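Local coordinates for protein thiol transferase (Phanerochaete chrysosporium, PDB 4F0B) that binds oxidized glutathione disulfide through a glutathione transferase fold and probably acts as a glutathione-dependent thiol transferase of the Ure2p type, at residues V10-P15 / D60-I65; E28-A31 / D37-T40; F79-F82 / A86-L89; E154-Y159 / D198-V203; G174-A179 / E211-V216. One frame throughout, in Å; residues are numbered along the deposited sequence.

Contact 1 (V10-P15 / D60-I65)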
# COMPACT_ATOMS: atom_id res chain seq x y z
N VAL A 10 -21.02 -4.23 7.03
CA VAL A 10 -20.68 -3.81 8.40
C VAL A 10 -19.28 -3.19 8.35
O VAL A 10 -18.36 -3.78 7.79
CB VAL A 10 -20.67 -5.00 9.37
CG1 VAL A 10 -20.37 -4.54 10.80
CG2 VAL A 10 -22.01 -5.78 9.32
N HIS A 11 -19.14 -1.98 8.89
CA HIS A 11 -17.87 -1.26 8.88
C HIS A 11 -17.31 -1.20 10.29
O HIS A 11 -17.92 -0.55 11.15
CB HIS A 11 -18.11 0.17 8.38
CG HIS A 11 -16.84 0.97 8.20
ND1 HIS A 11 -16.82 2.34 8.38
CD2 HIS A 11 -15.57 0.62 7.88
CE1 HIS A 11 -15.60 2.80 8.13
NE2 HIS A 11 -14.82 1.77 7.84
N TYR A 12 -16.16 -1.86 10.50
CA TYR A 12 -15.48 -1.85 11.78
C TYR A 12 -14.44 -0.75 11.72
O TYR A 12 -13.51 -0.81 10.89
CB TYR A 12 -14.79 -3.21 12.01
CG TYR A 12 -15.77 -4.35 12.10
CD1 TYR A 12 -16.33 -4.73 13.33
CD2 TYR A 12 -16.18 -5.05 10.95
CE1 TYR A 12 -17.25 -5.78 13.43
CE2 TYR A 12 -17.12 -6.09 11.04
CZ TYR A 12 -17.63 -6.45 12.29
OH TYR A 12 -18.54 -7.45 12.43
N THR A 13 -14.61 0.28 12.56
CA THR A 13 -13.83 1.48 12.36
C THR A 13 -13.58 2.26 13.64
O THR A 13 -14.00 1.86 14.73
CB THR A 13 -14.52 2.34 11.29
OG1 THR A 13 -13.57 3.28 10.79
CG2 THR A 13 -15.75 3.06 11.84
N ALA A 14 -12.88 3.40 13.48
CA ALA A 14 -12.62 4.36 14.55
C ALA A 14 -12.38 5.69 13.87
O ALA A 14 -12.06 5.72 12.68
CB ALA A 14 -11.40 3.93 15.40
N PRO A 15 -12.54 6.79 14.59
CA PRO A 15 -12.42 8.11 13.96
C PRO A 15 -10.97 8.52 13.78
O PRO A 15 -10.40 9.18 14.65
CB PRO A 15 -13.14 9.05 14.93
CG PRO A 15 -12.99 8.34 16.30
CD PRO A 15 -13.08 6.85 15.97
N ASP A 60 -9.72 -11.77 19.62
CA ASP A 60 -9.68 -12.91 18.71
C ASP A 60 -10.80 -12.93 17.66
O ASP A 60 -10.57 -13.25 16.50
CB ASP A 60 -9.67 -14.20 19.54
CG ASP A 60 -9.37 -15.39 18.70
OD1 ASP A 60 -8.20 -15.51 18.29
OD2 ASP A 60 -10.29 -16.20 18.43
N TRP A 61 -12.03 -12.61 18.08
CA TRP A 61 -13.14 -12.63 17.11
C TRP A 61 -12.87 -11.69 15.95
O TRP A 61 -13.21 -11.99 14.80
CB TRP A 61 -14.50 -12.30 17.76
CG TRP A 61 -14.63 -10.87 18.21
CD1 TRP A 61 -14.35 -10.36 19.46
CD2 TRP A 61 -15.02 -9.75 17.39
NE1 TRP A 61 -14.55 -9.00 19.46
CE2 TRP A 61 -14.98 -8.60 18.21
CE3 TRP A 61 -15.44 -9.62 16.06
CZ2 TRP A 61 -15.32 -7.33 17.73
CZ3 TRP A 61 -15.77 -8.34 15.58
CH2 TRP A 61 -15.72 -7.22 16.42
N PHE A 62 -12.20 -10.56 16.21
CA PHE A 62 -11.98 -9.60 15.15
C PHE A 62 -10.85 -10.03 14.25
O PHE A 62 -10.82 -9.67 13.07
CB PHE A 62 -11.74 -8.21 15.74
CG PHE A 62 -11.57 -7.13 14.68
CD1 PHE A 62 -12.63 -6.78 13.87
CD2 PHE A 62 -10.35 -6.47 14.54
CE1 PHE A 62 -12.48 -5.77 12.91
CE2 PHE A 62 -10.17 -5.46 13.60
CZ PHE A 62 -11.25 -5.12 12.77
N LEU A 63 -9.90 -10.81 14.77
CA LEU A 63 -8.78 -11.28 13.98
C LEU A 63 -9.28 -12.19 12.83
O LEU A 63 -8.60 -12.31 11.81
CB LEU A 63 -7.72 -11.96 14.89
CG LEU A 63 -7.05 -11.02 15.91
CD1 LEU A 63 -6.02 -11.76 16.78
CD2 LEU A 63 -6.36 -9.86 15.18
N LYS A 64 -10.48 -12.76 12.97
CA LYS A 64 -11.11 -13.53 11.88
C LYS A 64 -11.55 -12.67 10.71
O LYS A 64 -11.75 -13.17 9.59
CB LYS A 64 -12.33 -14.32 12.38
CG LYS A 64 -11.99 -15.46 13.35
CD LYS A 64 -13.25 -16.23 13.75
CE LYS A 64 -12.91 -17.33 14.76
NZ LYS A 64 -14.10 -18.17 15.11
N ILE A 65 -11.73 -11.37 10.96
CA ILE A 65 -12.14 -10.42 9.93
C ILE A 65 -10.91 -9.68 9.44
O ILE A 65 -10.69 -9.56 8.23
CB ILE A 65 -13.17 -9.45 10.49
CG1 ILE A 65 -14.46 -10.22 10.82
CG2 ILE A 65 -13.48 -8.32 9.49
CD1 ILE A 65 -15.44 -9.45 11.73
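Tyr12, on strand 9-13, pushes its ring into a corner made by Trp61, Phe62 and Ile65 of the 60-65 segment; Tyr12, Trp61 and Phe62 form an aromatic cluster, with the methyl of Ile65 beside it. The tight part lies at the root of the tyrosine: Tyr12 CB is 3.6 Å from Phe62 CE1, and the same carbon of Phe62 also approaches Tyr12 CG. The two rings meet obliquely, centroids 5.6 Å apart and planes at 55°. Phe62 gets there because its CG stands anti to the backbone N (chi1 -177°), which carries the ring across toward the strand. Farther out, the rim of the indole comes in: Trp61 CH2 is 3.7 Å from Tyr12 CE1, which sits at the indole edge near its plane. The pyrrole end of Trp61 turns elsewhere, NE1 bonding to His54 O while the rings of Trp61 and His54 stack. The phenol end is looser: of the 60-65 segment it meets just a methyl, Ile65 CD1 at 3.8 Å from Tyr12 OH; Tyr12 and Trp61 are both partly exposed, whereas Phe62 is buried. The backbones stay well apart, the nearest CA atoms, those of Tyr12 and Phe62, being 9.1 Å from each other. In the thioredoxin-like N-terminal domain, strand 9-13 runs between strands 38-42 and 73-76, and Phe62 and Ile65 also rest on Ala73 of the latter.

Contact 2 (E28-A31 / D37-T40)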
# COMPACT_ATOMS: atom_id res chain seq x y z
N GLU A 28 -20.78 8.42 -0.19
CA GLU A 28 -20.79 8.88 -1.58
C GLU A 28 -21.64 7.94 -2.44
O GLU A 28 -22.44 8.39 -3.28
CB GLU A 28 -19.38 8.98 -2.16
CG GLU A 28 -18.44 9.99 -1.46
CD GLU A 28 -18.69 11.45 -1.86
OE1 GLU A 28 -19.64 11.74 -2.61
OE2 GLU A 28 -17.92 12.29 -1.37
N LEU A 29 -21.49 6.63 -2.20
CA LEU A 29 -22.29 5.65 -2.94
C LEU A 29 -23.76 5.79 -2.61
O LEU A 29 -24.62 5.77 -3.50
CB LEU A 29 -21.80 4.24 -2.61
CG LEU A 29 -20.39 3.90 -3.09
CD1 LEU A 29 -19.93 2.58 -2.47
CD2 LEU A 29 -20.35 3.81 -4.62
N LYS A 30 -24.09 5.93 -1.33
CA LYS A 30 -25.50 6.10 -0.93
C LYS A 30 -26.13 7.33 -1.63
O LYS A 30 -27.30 7.26 -2.05
CB LYS A 30 -25.63 6.22 0.60
CG LYS A 30 -25.43 4.90 1.37
CD LYS A 30 -25.19 5.14 2.86
CE LYS A 30 -26.33 5.91 3.53
NZ LYS A 30 -26.13 5.99 5.02
N ALA A 31 -25.38 8.42 -1.76
CA ALA A 31 -25.93 9.62 -2.38
C ALA A 31 -26.20 9.47 -3.87
O ALA A 31 -27.11 10.10 -4.41
CB ALA A 31 -25.03 10.82 -2.13
N ASP A 37 -26.74 0.53 2.46
CA ASP A 37 -26.76 0.88 3.86
C ASP A 37 -25.77 0.02 4.62
O ASP A 37 -25.39 -1.06 4.17
CB ASP A 37 -28.16 0.71 4.45
CG ASP A 37 -29.13 1.76 3.94
OD1 ASP A 37 -28.83 2.97 4.10
OD2 ASP A 37 -30.18 1.39 3.35
N TYR A 38 -25.34 0.50 5.78
CA TYR A 38 -24.27 -0.15 6.53
C TYR A 38 -24.42 0.06 8.04
O TYR A 38 -25.02 1.05 8.50
CB TYR A 38 -22.87 0.33 6.02
CG TYR A 38 -22.59 1.80 6.24
CD1 TYR A 38 -23.06 2.75 5.33
CD2 TYR A 38 -21.91 2.24 7.36
CE1 TYR A 38 -22.86 4.10 5.54
CE2 TYR A 38 -21.65 3.60 7.57
CZ TYR A 38 -22.13 4.51 6.65
OH TYR A 38 -21.96 5.85 6.89
N GLU A 39 -23.91 -0.90 8.80
CA GLU A 39 -23.74 -0.78 10.23
C GLU A 39 -22.34 -0.31 10.49
O GLU A 39 -21.39 -0.71 9.79
CB GLU A 39 -23.92 -2.16 10.93
CG GLU A 39 -23.51 -2.20 12.44
CD GLU A 39 -23.66 -3.57 13.12
OE1 GLU A 39 -23.90 -4.59 12.42
OE2 GLU A 39 -23.54 -3.65 14.38
N THR A 40 -22.19 0.51 11.53
CA THR A 40 -20.89 0.89 12.02
C THR A 40 -20.63 0.28 13.39
O THR A 40 -21.47 0.37 14.28
CB THR A 40 -20.81 2.40 12.17
OG1 THR A 40 -20.97 2.99 10.87
CG2 THR A 40 -19.43 2.82 12.75
O HOH W 1 -26.83 3.42 6.01
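Lys30, from helix 20-33, reaches across to the start of strand 38-42 and meets Asp37 and Tyr38 by three kinds of interaction. The first is apolar: the aliphatic chain of the lysine crosses Tyr38 at about a right angle, and Lys30 CD comes 3.7 Å from Tyr38 CE1 at the edge of the ring, near its plane. A bend at chi3 (58°) turns the chain after CD, so that NZ also stays close to this carbon, at 3.8 Å from Tyr38 CE1. The second is electrostatic at a distance, since Lys30 NZ and Asp37 OD1 are 4.2 Å apart, too far for a salt bridge. Helix 20-33 is the connection between strands 9-13 and 38-42 in a beta-alpha-beta unit, and these side chains meet where the last turns of that helix lie beside the second strand. The third kind is water-mediated: one water accepts from Lys30 NZ at 2.8 Å, donates to Asp37 OD1 at 2.8 Å and accepts a longer bond from Tyr38 N at 3.3 Å. It thereby links both side chains to the strand backbone. An alanine at Lys30 takes away the ammonium and the methylenes, which would probably leave Asp37 and Glu27 without their positive neighbour and the CE1 edge of Tyr38 less covered. Direct ionic pairing of Lys30 NZ is with Glu27, whose OE2 also takes a hydrogen bond from Tyr38 OH.

Contact 3 (F79-F82 / A86-L89); sequences FPVF and AILL
This is a buried, apolar strand-to-helix contact in the thioredoxin-like N-terminal domain of the glutathione transferase fold, where edge strand 79-82 passes by a short turn into helix 84-95. The chain doubles back closely enough for the CA atoms of Val81 and Ile87 to lie 5.8 Å apart. Val81 and Ile87 carry most of it, sliding past each other in opposite directions, with CG1 of Val81 3.7 Å from CG1 of Ile87. In the valine, CG1 is the branch anti to the backbone N (chi1 -172°), and this torsion lays it against the first turn of the helix, where it also approaches Ile87 CA. The isoleucine answers with its longer arm: its CG1 and CD1 lie beside the strand carbonyl, CG1 at 3.6 Å from Val81 O. Both residues also touch Ile74 on strand 73-76, so the helix packs over the sheet rather than on one strand alone. The ring of Phe82 takes the other direction, its CB pointing away from the helix, and meets Trp118 of the second subunit edge-to-face; Phe82 N bonds to Gln117 OE1 of that subunit, and Val81 and Ala86 also pack on this glutamine. The contact is therefore part of the dimer interface. On the helix side the backbone oxygen of Phe82 is buried without a polar partner in the model, and the methyl carbon Ala86 CB lies 3.4 Å from Phe82 O.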
# COMPACT_ATOMS: atom_id res chain seq x y z
N PHE A 79 -18.43 -11.66 3.80
CA PHE A 79 -17.08 -11.70 3.19
C PHE A 79 -16.24 -10.58 3.79
O PHE A 79 -16.62 -9.41 3.70
CB PHE A 79 -17.18 -11.49 1.67
CG PHE A 79 -15.85 -11.47 0.98
CD1 PHE A 79 -15.13 -12.65 0.80
CD2 PHE A 79 -15.31 -10.28 0.51
CE1 PHE A 79 -13.90 -12.65 0.17
CE2 PHE A 79 -14.06 -10.26 -0.11
CZ PHE A 79 -13.36 -11.47 -0.29
N PRO A 80 -15.08 -10.90 4.38
CA PRO A 80 -14.29 -9.85 5.05
C PRO A 80 -13.31 -9.15 4.11
O PRO A 80 -12.73 -9.77 3.22
CB PRO A 80 -13.53 -10.64 6.14
CG PRO A 80 -13.29 -12.00 5.50
CD PRO A 80 -14.53 -12.25 4.63
N VAL A 81 -13.12 -7.85 4.33
CA VAL A 81 -12.09 -7.11 3.60
C VAL A 81 -11.37 -6.22 4.59
O VAL A 81 -12.00 -5.42 5.31
CB VAL A 81 -12.69 -6.22 2.46
CG1 VAL A 81 -11.56 -5.64 1.62
CG2 VAL A 81 -13.66 -7.02 1.57
N PHE A 82 -10.04 -6.32 4.62
CA PHE A 82 -9.23 -5.42 5.45
C PHE A 82 -8.27 -4.65 4.55
O PHE A 82 -8.13 -4.98 3.35
CB PHE A 82 -8.53 -6.15 6.64
CG PHE A 82 -7.39 -7.07 6.24
CD1 PHE A 82 -7.64 -8.30 5.67
CD2 PHE A 82 -6.07 -6.70 6.49
CE1 PHE A 82 -6.58 -9.15 5.29
CE2 PHE A 82 -5.01 -7.55 6.12
CZ PHE A 82 -5.27 -8.76 5.53
N ALA A 86 -7.86 -1.51 -0.09
CA ALA A 86 -8.50 -2.73 -0.62
C ALA A 86 -10.02 -2.66 -0.39
O ALA A 86 -10.82 -3.12 -1.22
CB ALA A 86 -7.91 -4.00 0.05
N ILE A 87 -10.43 -2.09 0.75
CA ILE A 87 -11.86 -1.89 1.05
C ILE A 87 -12.49 -0.92 0.03
O ILE A 87 -13.57 -1.19 -0.51
CB ILE A 87 -12.04 -1.34 2.46
CG1 ILE A 87 -11.56 -2.39 3.49
CG2 ILE A 87 -13.51 -0.97 2.70
CD1 ILE A 87 -11.34 -1.83 4.90
N LEU A 88 -11.76 0.18 -0.26
CA LEU A 88 -12.28 1.13 -1.25
C LEU A 88 -12.46 0.45 -2.60
O LEU A 88 -13.48 0.62 -3.28
CB LEU A 88 -11.32 2.33 -1.37
CG LEU A 88 -11.20 3.18 -0.10
CD1 LEU A 88 -10.16 4.28 -0.30
CD2 LEU A 88 -12.51 3.88 0.27
N LEU A 89 -11.45 -0.31 -3.02
CA LEU A 89 -11.53 -1.02 -4.31
C LEU A 89 -12.68 -2.04 -4.34
O LEU A 89 -13.40 -2.14 -5.32
CB LEU A 89 -10.19 -1.70 -4.62
CG LEU A 89 -9.11 -0.68 -5.01
CD1 LEU A 89 -7.76 -1.32 -4.81
CD2 LEU A 89 -9.27 -0.30 -6.45

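Contact 4 (E154-Y159 / D198-V203)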
# COMPACT_ATOMS: atom_id res chain seq x y z
N GLU A 154 9.86 13.72 5.54
CA GLU A 154 9.39 12.77 4.54
C GLU A 154 7.93 13.05 4.17
O GLU A 154 7.55 12.94 2.99
CB GLU A 154 9.57 11.33 5.05
CG GLU A 154 9.03 10.28 4.10
CD GLU A 154 9.68 10.25 2.73
OE1 GLU A 154 10.74 10.88 2.51
OE2 GLU A 154 9.06 9.59 1.87
N SER A 155 7.10 13.39 5.17
CA SER A 155 5.71 13.78 4.85
C SER A 155 5.69 14.97 3.90
O SER A 155 4.91 14.98 2.94
CB SER A 155 4.94 14.10 6.12
OG SER A 155 4.80 12.91 6.92
N LYS A 156 6.51 15.98 4.16
CA LYS A 156 6.59 17.12 3.26
C LYS A 156 7.01 16.73 1.85
O LYS A 156 6.45 17.23 0.87
CB LYS A 156 7.52 18.21 3.82
CG LYS A 156 6.96 18.92 5.04
CD LYS A 156 7.99 19.85 5.71
CE LYS A 156 7.42 20.31 7.02
NZ LYS A 156 8.37 21.30 7.66
N ARG A 157 7.99 15.83 1.72
CA ARG A 157 8.39 15.36 0.40
C ARG A 157 7.21 14.69 -0.32
O ARG A 157 6.97 14.95 -1.51
CB ARG A 157 9.58 14.38 0.50
CG ARG A 157 10.19 14.00 -0.83
CD ARG A 157 11.12 12.82 -0.70
NE ARG A 157 10.37 11.59 -0.40
CZ ARG A 157 9.70 10.89 -1.32
NH1 ARG A 157 9.74 11.25 -2.61
NH2 ARG A 157 9.05 9.79 -0.97
N LEU A 158 6.50 13.83 0.38
CA LEU A 158 5.34 13.15 -0.20
C LEU A 158 4.23 14.13 -0.58
O LEU A 158 3.62 13.98 -1.66
CB LEU A 158 4.82 12.12 0.78
CG LEU A 158 5.74 10.89 0.96
CD1 LEU A 158 5.37 10.18 2.26
CD2 LEU A 158 5.67 9.93 -0.25
N TYR A 159 3.98 15.12 0.28
CA TYR A 159 2.99 16.14 -0.06
C TYR A 159 3.42 17.03 -1.22
O TYR A 159 2.55 17.52 -1.93
CB TYR A 159 2.53 16.93 1.18
CG TYR A 159 1.47 16.16 1.94
CD1 TYR A 159 1.77 15.29 2.97
CD2 TYR A 159 0.13 16.26 1.56
CE1 TYR A 159 0.78 14.60 3.65
CE2 TYR A 159 -0.86 15.55 2.24
CZ TYR A 159 -0.52 14.76 3.30
OH TYR A 159 -1.52 14.05 3.97
N ASP A 198 -0.26 25.88 3.57
CA ASP A 198 0.03 27.01 2.68
C ASP A 198 1.27 26.75 1.80
O ASP A 198 1.43 27.38 0.75
CB ASP A 198 0.17 28.34 3.45
CG ASP A 198 -1.15 28.89 3.92
OD1 ASP A 198 -2.21 28.44 3.43
OD2 ASP A 198 -1.14 29.80 4.77
N GLU A 199 2.15 25.82 2.21
CA GLU A 199 3.31 25.46 1.41
C GLU A 199 2.94 24.47 0.31
O GLU A 199 3.73 24.19 -0.56
CB GLU A 199 4.43 24.89 2.29
CG GLU A 199 5.01 25.90 3.26
CD GLU A 199 6.03 25.29 4.23
OE1 GLU A 199 6.30 24.08 4.15
OE2 GLU A 199 6.54 26.05 5.08
N PHE A 200 1.70 23.97 0.37
CA PHE A 200 1.19 22.99 -0.59
C PHE A 200 -0.20 23.48 -1.03
O PHE A 200 -1.22 22.89 -0.69
CB PHE A 200 1.09 21.59 0.06
CG PHE A 200 2.37 21.15 0.68
CD1 PHE A 200 3.33 20.49 -0.06
CD2 PHE A 200 2.63 21.42 2.02
CE1 PHE A 200 4.56 20.09 0.54
CE2 PHE A 200 3.84 21.03 2.61
CZ PHE A 200 4.81 20.36 1.87
N PRO A 201 -0.26 24.59 -1.76
CA PRO A 201 -1.55 25.26 -2.00
C PRO A 201 -2.50 24.45 -2.89
O PRO A 201 -3.72 24.60 -2.79
CB PRO A 201 -1.15 26.59 -2.67
CG PRO A 201 0.16 26.26 -3.35
CD PRO A 201 0.86 25.33 -2.37
N ASN A 202 -1.97 23.54 -3.71
CA ASN A 202 -2.85 22.65 -4.45
C ASN A 202 -3.48 21.59 -3.56
O ASN A 202 -4.69 21.35 -3.63
CB ASN A 202 -2.12 22.06 -5.65
CG ASN A 202 -1.61 23.16 -6.60
OD1 ASN A 202 -2.38 23.68 -7.42
ND2 ASN A 202 -0.35 23.54 -6.46
N VAL A 203 -2.68 21.03 -2.67
CA VAL A 203 -3.24 20.10 -1.70
C VAL A 203 -4.26 20.84 -0.82
O VAL A 203 -5.32 20.30 -0.54
CB VAL A 203 -2.13 19.52 -0.80
CG1 VAL A 203 -2.76 18.64 0.31
CG2 VAL A 203 -1.15 18.71 -1.63
O HOH W 2 8.40 23.39 5.63
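Helix 145-166 and the turn leading into helix 201-211 approach to 7.1 Å between the CA atoms of Tyr159 and Phe200, the latter at the N-cap position of the second helix. The contact joins two helices of the all-helical C-terminal domain of the glutathione transferase fold. Phe200, with CG anti to its carbonyl carbon (chi1 -54°), turns its ring onto the last turn of the 154-159 segment. Tyr159 CB sits over one ring face in a CH-pi contact, 4.0 Å from the centroid of the Phe200 ring and 19° off its normal. Phe200 CE1 also comes 3.4 Å from Lys156 O, obliquely to the ring, and Phe200 CZ touches Lys156 CB at 4.0 Å. Replacing Phe200 by an alanine would probably open a gap beside Lys156 and Tyr159, leaving Tyr159 CB without its aromatic partner. One turn on, Val203 CG1 meets the edge of the tyrosine ring, 3.9 Å from Tyr159 CD2; the phenol end goes on to bond Gln130 on helix 109-139. On the far side of the helix Arg157 grips Glu154 side-on with NE and NH2, and both residues reach the second subunit, Glu154 through Arg70 and Arg157 through Asn68 of that chain. At the solvent rim the extended Lys156 chain ends at a water that accepts from Lys156 NZ at 2.9 Å and donates to Glu199 OE1 at 2.7 Å.

Contact 5 (G174-A179 / E211-V216)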
# COMPACT_ATOMS: atom_id res chain seq x y z
N GLY A 174 -8.36 13.49 -12.22
CA GLY A 174 -9.33 14.24 -13.04
C GLY A 174 -10.63 14.42 -12.30
O GLY A 174 -10.97 15.51 -11.82
N THR A 175 -11.41 13.33 -12.24
CA THR A 175 -12.65 13.32 -11.46
C THR A 175 -12.40 12.75 -10.08
O THR A 175 -11.54 11.87 -9.87
CB THR A 175 -13.72 12.46 -12.16
OG1 THR A 175 -13.17 11.16 -12.45
CG2 THR A 175 -14.14 13.11 -13.48
N TYR A 176 -13.16 13.26 -9.11
CA TYR A 176 -13.09 12.81 -7.72
C TYR A 176 -13.39 11.33 -7.59
O TYR A 176 -14.36 10.82 -8.15
CB TYR A 176 -14.11 13.60 -6.92
CG TYR A 176 -14.36 13.15 -5.50
CD1 TYR A 176 -13.46 13.44 -4.48
CD2 TYR A 176 -15.53 12.48 -5.17
CE1 TYR A 176 -13.71 13.06 -3.16
CE2 TYR A 176 -15.80 12.10 -3.85
CZ TYR A 176 -14.90 12.41 -2.87
OH TYR A 176 -15.17 12.06 -1.58
N GLY A 177 -12.54 10.63 -6.85
CA GLY A 177 -12.78 9.21 -6.68
C GLY A 177 -11.95 8.63 -5.56
O GLY A 177 -11.44 9.35 -4.68
N ILE A 178 -11.87 7.30 -5.57
CA ILE A 178 -11.29 6.59 -4.43
C ILE A 178 -9.83 6.93 -4.15
O ILE A 178 -9.42 6.85 -2.98
CB ILE A 178 -11.49 5.07 -4.49
CG1 ILE A 178 -10.90 4.46 -5.77
CG2 ILE A 178 -13.00 4.75 -4.36
CD1 ILE A 178 -10.97 2.91 -5.79
N ALA A 179 -9.04 7.34 -5.16
CA ALA A 179 -7.69 7.79 -4.85
C ALA A 179 -7.68 9.07 -4.02
O ALA A 179 -6.86 9.20 -3.09
CB ALA A 179 -6.88 7.99 -6.10
N GLU A 211 -13.63 18.47 1.71
CA GLU A 211 -14.23 18.63 3.04
C GLU A 211 -15.67 19.16 2.97
O GLU A 211 -16.50 18.79 3.80
CB GLU A 211 -13.32 19.55 3.92
CG GLU A 211 -13.73 19.69 5.39
CD GLU A 211 -13.25 18.57 6.32
OE1 GLU A 211 -12.20 17.95 6.08
OE2 GLU A 211 -13.93 18.35 7.35
N LYS A 212 -15.96 20.02 1.98
CA LYS A 212 -17.27 20.64 1.84
C LYS A 212 -18.36 19.66 1.39
O LYS A 212 -19.54 19.99 1.46
CB LYS A 212 -17.19 21.83 0.85
CG LYS A 212 -16.48 23.04 1.38
CD LYS A 212 -16.43 24.08 0.27
CE LYS A 212 -15.51 25.25 0.63
NZ LYS A 212 -15.44 26.20 -0.51
N ARG A 213 -17.99 18.47 0.91
CA ARG A 213 -19.02 17.54 0.39
C ARG A 213 -19.86 16.96 1.52
O ARG A 213 -19.33 16.45 2.50
CB ARG A 213 -18.35 16.39 -0.37
CG ARG A 213 -17.46 16.82 -1.54
CD ARG A 213 -16.73 15.61 -2.15
NE ARG A 213 -17.65 14.65 -2.79
CZ ARG A 213 -18.05 14.72 -4.06
NH1 ARG A 213 -17.66 15.73 -4.83
NH2 ARG A 213 -18.84 13.80 -4.57
N PRO A 214 -21.19 17.06 1.41
CA PRO A 214 -22.04 16.46 2.45
C PRO A 214 -21.75 14.98 2.70
O PRO A 214 -21.81 14.56 3.86
CB PRO A 214 -23.46 16.69 1.90
CG PRO A 214 -23.33 17.99 1.14
CD PRO A 214 -21.97 17.89 0.47
N ALA A 215 -21.46 14.20 1.68
CA ALA A 215 -21.20 12.78 1.92
C ALA A 215 -19.92 12.58 2.73
O ALA A 215 -19.84 11.63 3.53
CB ALA A 215 -21.14 12.01 0.61
N VAL A 216 -18.93 13.44 2.51
CA VAL A 216 -17.71 13.38 3.28
C VAL A 216 -18.00 13.65 4.76
O VAL A 216 -17.56 12.87 5.64
CB VAL A 216 -16.68 14.37 2.71
CG1 VAL A 216 -15.50 14.53 3.65
CG2 VAL A 216 -16.17 13.85 1.37
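The guanidinium of Arg213 lies flat over one side of the Tyr176 ring, the planes 29° apart and the centres 4.0 Å from each other. It is shifted off the ring middle, for Arg213 CZ stands 34° off the normal, an off-centre cation-pi contact. The nearest approach is Arg213 NE to Tyr176 CE2 at 3.3 Å, while the methylene ahead of it adds a CH-pi contact, Arg213 CD being 4.1 Å from the centroid of the Tyr176 ring. Two torsions explain the fit. Tyr176 has its CG anti to the backbone N (chi1 171°), which sends the ring out from the loop before helix 178-187, and the bend at chi3 of Arg213 folds the flat group onto that ring. Val216 adds an apolar touch from a turn further along, its CG2 3.6 Å from Tyr176 OH. The polar ends share an acid: Glu28 OE2 forms a salt bridge with Arg213 NE and a hydrogen bond with Tyr176 OH. This anchors both partners of the stack at one carboxylate oxygen and probably limits their sliding, and the arginine charge is likely to stabilise the buried Glu28 as carboxylate. Arg213 itself holds the N-cap position of helix 214-222. Glu28 stands on helix 20-33 of the N-terminal domain, so the contact lies where that helix meets helices 178-187, 201-211 and 214-222.

Contacts 1, 2 and 3 all reach the four-stranded sheet of the N-terminal domain, while contacts 4 and 5 belong to the helical C-terminal domain. Contacts 3, 4 and 5 are buried; 1 and 2 are partly so. Chemistry follows place: aliphatic packing in 3, aromatic clustering in 1, CH-pi packing in 4, a guanidinium stacked on tyrosine in 5, water-bridged charge in the more exposed 2. Contacts 1 and 2 join between neighbouring strands 9-13 and 38-42 through His11 N and Glu39 O, 2.7 Å apart. Contact 5 bonds across the domain boundary to Glu28 of helix 20-33, and its Ile178 also packs on Leu88 and Leu89 of contact 3. Contacts 3 and 4 both touch the second subunit.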